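Local atomic coordinates of isomerase prhC (Penicillium brasilianum, PDB entry 5X9J), a protein that acts as a homodimeric isomerase in the biosynthesis of paraherquonin, a fungal meroterpenoid with a highly congested hexacyclic skeleton. Residues 36-41 / 90-95. Sequence-based numbering, arbitrary orientation.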
loop_
_atom_site.group_PDB
_atom_site.type_symbol
_atom_site.label_atom_id
_atom_site.label_comp_id
_atom_site.label_asym_id
_atom_site.label_seq_id
_atom_site.Cartn_x
_atom_site.Cartn_y
_atom_site.Cartn_z
ATOM N N LYS B 36 -13.749 7.095 11.436
ATOM C CA LYS B 36 -13.461 8.148 12.403
ATOM C C LYS B 36 -12.032 8.649 12.256
ATOM O O LYS B 36 -11.778 9.862 12.262
ATOM C CB LYS B 36 -13.708 7.626 13.820
ATOM C CG LYS B 36 -13.391 8.633 14.918
ATOM C CD LYS B 36 -13.834 8.088 16.273
ATOM C CE LYS B 36 -13.692 9.142 17.374
ATOM N NZ LYS B 36 -13.960 8.533 18.707
ATOM N N PHE B 37 -11.079 7.715 12.153
ATOM C CA PHE B 37 -9.693 8.061 11.846
ATOM C C PHE B 37 -9.606 9.022 10.662
ATOM O O PHE B 37 -8.960 10.073 10.743
ATOM C CB PHE B 37 -8.914 6.768 11.566
ATOM C CG PHE B 37 -7.497 6.987 11.117
ATOM C CD1 PHE B 37 -7.177 7.003 9.761
ATOM C CD2 PHE B 37 -6.482 7.146 12.046
ATOM C CE1 PHE B 37 -5.866 7.195 9.338
ATOM C CE2 PHE B 37 -5.158 7.334 11.632
ATOM C CZ PHE B 37 -4.856 7.365 10.273
ATOM N N CYS B 38 -10.284 8.694 9.560
ATOM C CA CYS B 38 -10.218 9.537 8.365
ATOM C C CYS B 38 -10.889 10.895 8.581
ATOM O O CYS B 38 -10.339 11.931 8.195
ATOM C CB CYS B 38 -10.851 8.801 7.185
ATOM S SG CYS B 38 -9.849 7.352 6.655
ATOM N N SER B 39 -12.075 10.909 9.192
ATOM C CA SER B 39 -12.781 12.172 9.424
ATOM C C SER B 39 -11.997 13.087 10.344
ATOM O O SER B 39 -11.946 14.306 10.127
ATOM C CB SER B 39 -14.161 11.910 10.028
ATOM O OG SER B 39 -14.932 11.087 9.182
ATOM N N ILE B 40 -11.403 12.522 11.396
ATOM C CA ILE B 40 -10.600 13.327 12.314
ATOM C C ILE B 40 -9.449 13.981 11.569
ATOM O O ILE B 40 -9.178 15.177 11.730
ATOM C CB ILE B 40 -10.093 12.472 13.488
ATOM C CG1 ILE B 40 -11.213 12.244 14.505
ATOM C CG2 ILE B 40 -8.900 13.145 14.157
ATOM C CD1 ILE B 40 -10.813 11.326 15.652
ATOM N N ILE B 41 -8.750 13.205 10.739
ATOM C CA ILE B 41 -7.666 13.774 9.943
ATOM C C ILE B 41 -8.200 14.838 8.991
ATOM O O ILE B 41 -7.593 15.898 8.820
ATOM C CB ILE B 41 -6.924 12.660 9.183
ATOM C CG1 ILE B 41 -5.975 11.919 10.126
ATOM C CG2 ILE B 41 -6.180 13.236 7.988
ATOM C CD1 ILE B 41 -5.433 10.665 9.535
ATOM N N SER B 90 -7.141 20.292 3.338
ATOM C CA SER B 90 -6.722 18.898 3.391
ATOM C C SER B 90 -7.914 17.990 3.655
ATOM O O SER B 90 -8.652 18.191 4.629
ATOM C CB SER B 90 -5.685 18.696 4.492
ATOM O OG SER B 90 -4.455 19.301 4.158
ATOM N N LYS B 91 -8.073 16.971 2.807
ATOM C CA LYS B 91 -9.151 15.995 2.911
ATOM C C LYS B 91 -8.561 14.591 2.861
ATOM O O LYS B 91 -7.591 14.350 2.139
ATOM C CB LYS B 91 -10.166 16.167 1.769
ATOM C CG LYS B 91 -10.876 17.525 1.726
ATOM C CD LYS B 91 -11.641 17.708 0.407
ATOM C CE LYS B 91 -12.319 19.088 0.315
ATOM N NZ LYS B 91 -13.408 19.264 1.322
ATOM N N PHE B 92 -9.168 13.665 3.608
ATOM C CA PHE B 92 -8.715 12.276 3.684
ATOM C C PHE B 92 -9.959 11.420 3.883
ATOM O O PHE B 92 -10.720 11.654 4.827
ATOM C CB PHE B 92 -7.720 12.096 4.837
ATOM C CG PHE B 92 -6.925 10.802 4.797
ATOM C CD1 PHE B 92 -7.358 9.677 5.491
ATOM C CD2 PHE B 92 -5.726 10.728 4.112
ATOM C CE1 PHE B 92 -6.625 8.493 5.473
ATOM C CE2 PHE B 92 -4.985 9.549 4.088
ATOM C CZ PHE B 92 -5.437 8.430 4.767
ATOM N N TRP B 93 -10.201 10.463 2.989
ATOM C CA TRP B 93 -11.451 9.718 3.050
ATOM C C TRP B 93 -11.250 8.304 2.519
ATOM O O TRP B 93 -10.409 8.066 1.649
ATOM C CB TRP B 93 -12.571 10.425 2.257
ATOM C CG TRP B 93 -12.328 10.495 0.756
ATOM C CD1 TRP B 93 -12.859 9.674 -0.196
ATOM C CD2 TRP B 93 -11.516 11.452 0.049
ATOM N NE1 TRP B 93 -12.421 10.048 -1.443
ATOM C CE2 TRP B 93 -11.600 11.140 -1.321
ATOM C CE3 TRP B 93 -10.732 12.539 0.443
ATOM C CZ2 TRP B 93 -10.921 11.872 -2.302
ATOM C CZ3 TRP B 93 -10.054 13.262 -0.535
ATOM C CH2 TRP B 93 -10.156 12.925 -1.888
ATOM N N ILE B 94 -12.061 7.376 3.041
ATOM C CA ILE B 94 -12.013 5.988 2.602
ATOM C C ILE B 94 -12.649 5.858 1.225
ATOM O O ILE B 94 -13.704 6.449 0.945
ATOM C CB ILE B 94 -12.713 5.079 3.628
ATOM C CG1 ILE B 94 -12.028 5.193 4.980
ATOM C CG2 ILE B 94 -12.692 3.625 3.166
ATOM C CD1 ILE B 94 -12.609 4.260 6.022
ATOM N N ILE B 95 -11.986 5.104 0.346
ATOM C CA ILE B 95 -12.491 4.788 -0.985
ATOM C C ILE B 95 -12.623 3.275 -1.102
ATOM O O ILE B 95 -12.018 2.513 -0.337
ATOM C CB ILE B 95 -11.573 5.317 -2.108
ATOM C CG1 ILE B 95 -10.175 4.684 -1.989
ATOM C CG2 ILE B 95 -11.497 6.850 -2.073
ATOM C CD1 ILE B 95 -9.221 4.990 -3.170
#
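Segment 36-41 of helix 26-43 runs nearly antiparallel to strand 90-94, their axes 6.9 Å apart at closest approach and 170° between directions, with Cys38 abreast of Trp93. This is helix-on-sheet packing in an alpha+beta fold: the helix lies against a curved mixed sheet, where strand 90-94 pairs with strand 108-119. The short axis distance is consistent with a small residue, Cys38, at the point nearest the strand. Cys38 SG sits at the rim of the Phe92 ring, 4.7 Å from its centroid and 78° off the normal, a sulfur-aromatic contact made edge-on. The same sulfur touches Ile94 CG1 at 3.5 Å, so it bridges two strand residues. One turn on, Ile41 sets its CG2 branch against Phe92 CB at 3.7 Å, while its CD1 lies on one face of the Phe37 ring, offset toward the rim. With CG anti to the backbone N (chi1 -165°), Phe92 extends alongside Cys38 into the buried layer, which Val130 of strand 124-134 helps to line. Were Phe92 cut back to an alanine, a gap would probably open between helix and sheet, with the ring edge that Cys38 SG meets gone and Phe37 CE1 without its partner. Deeper in, the two phenylalanines meet obliquely, Phe37 CE1 lying 4.1 Å from Phe92 CE1.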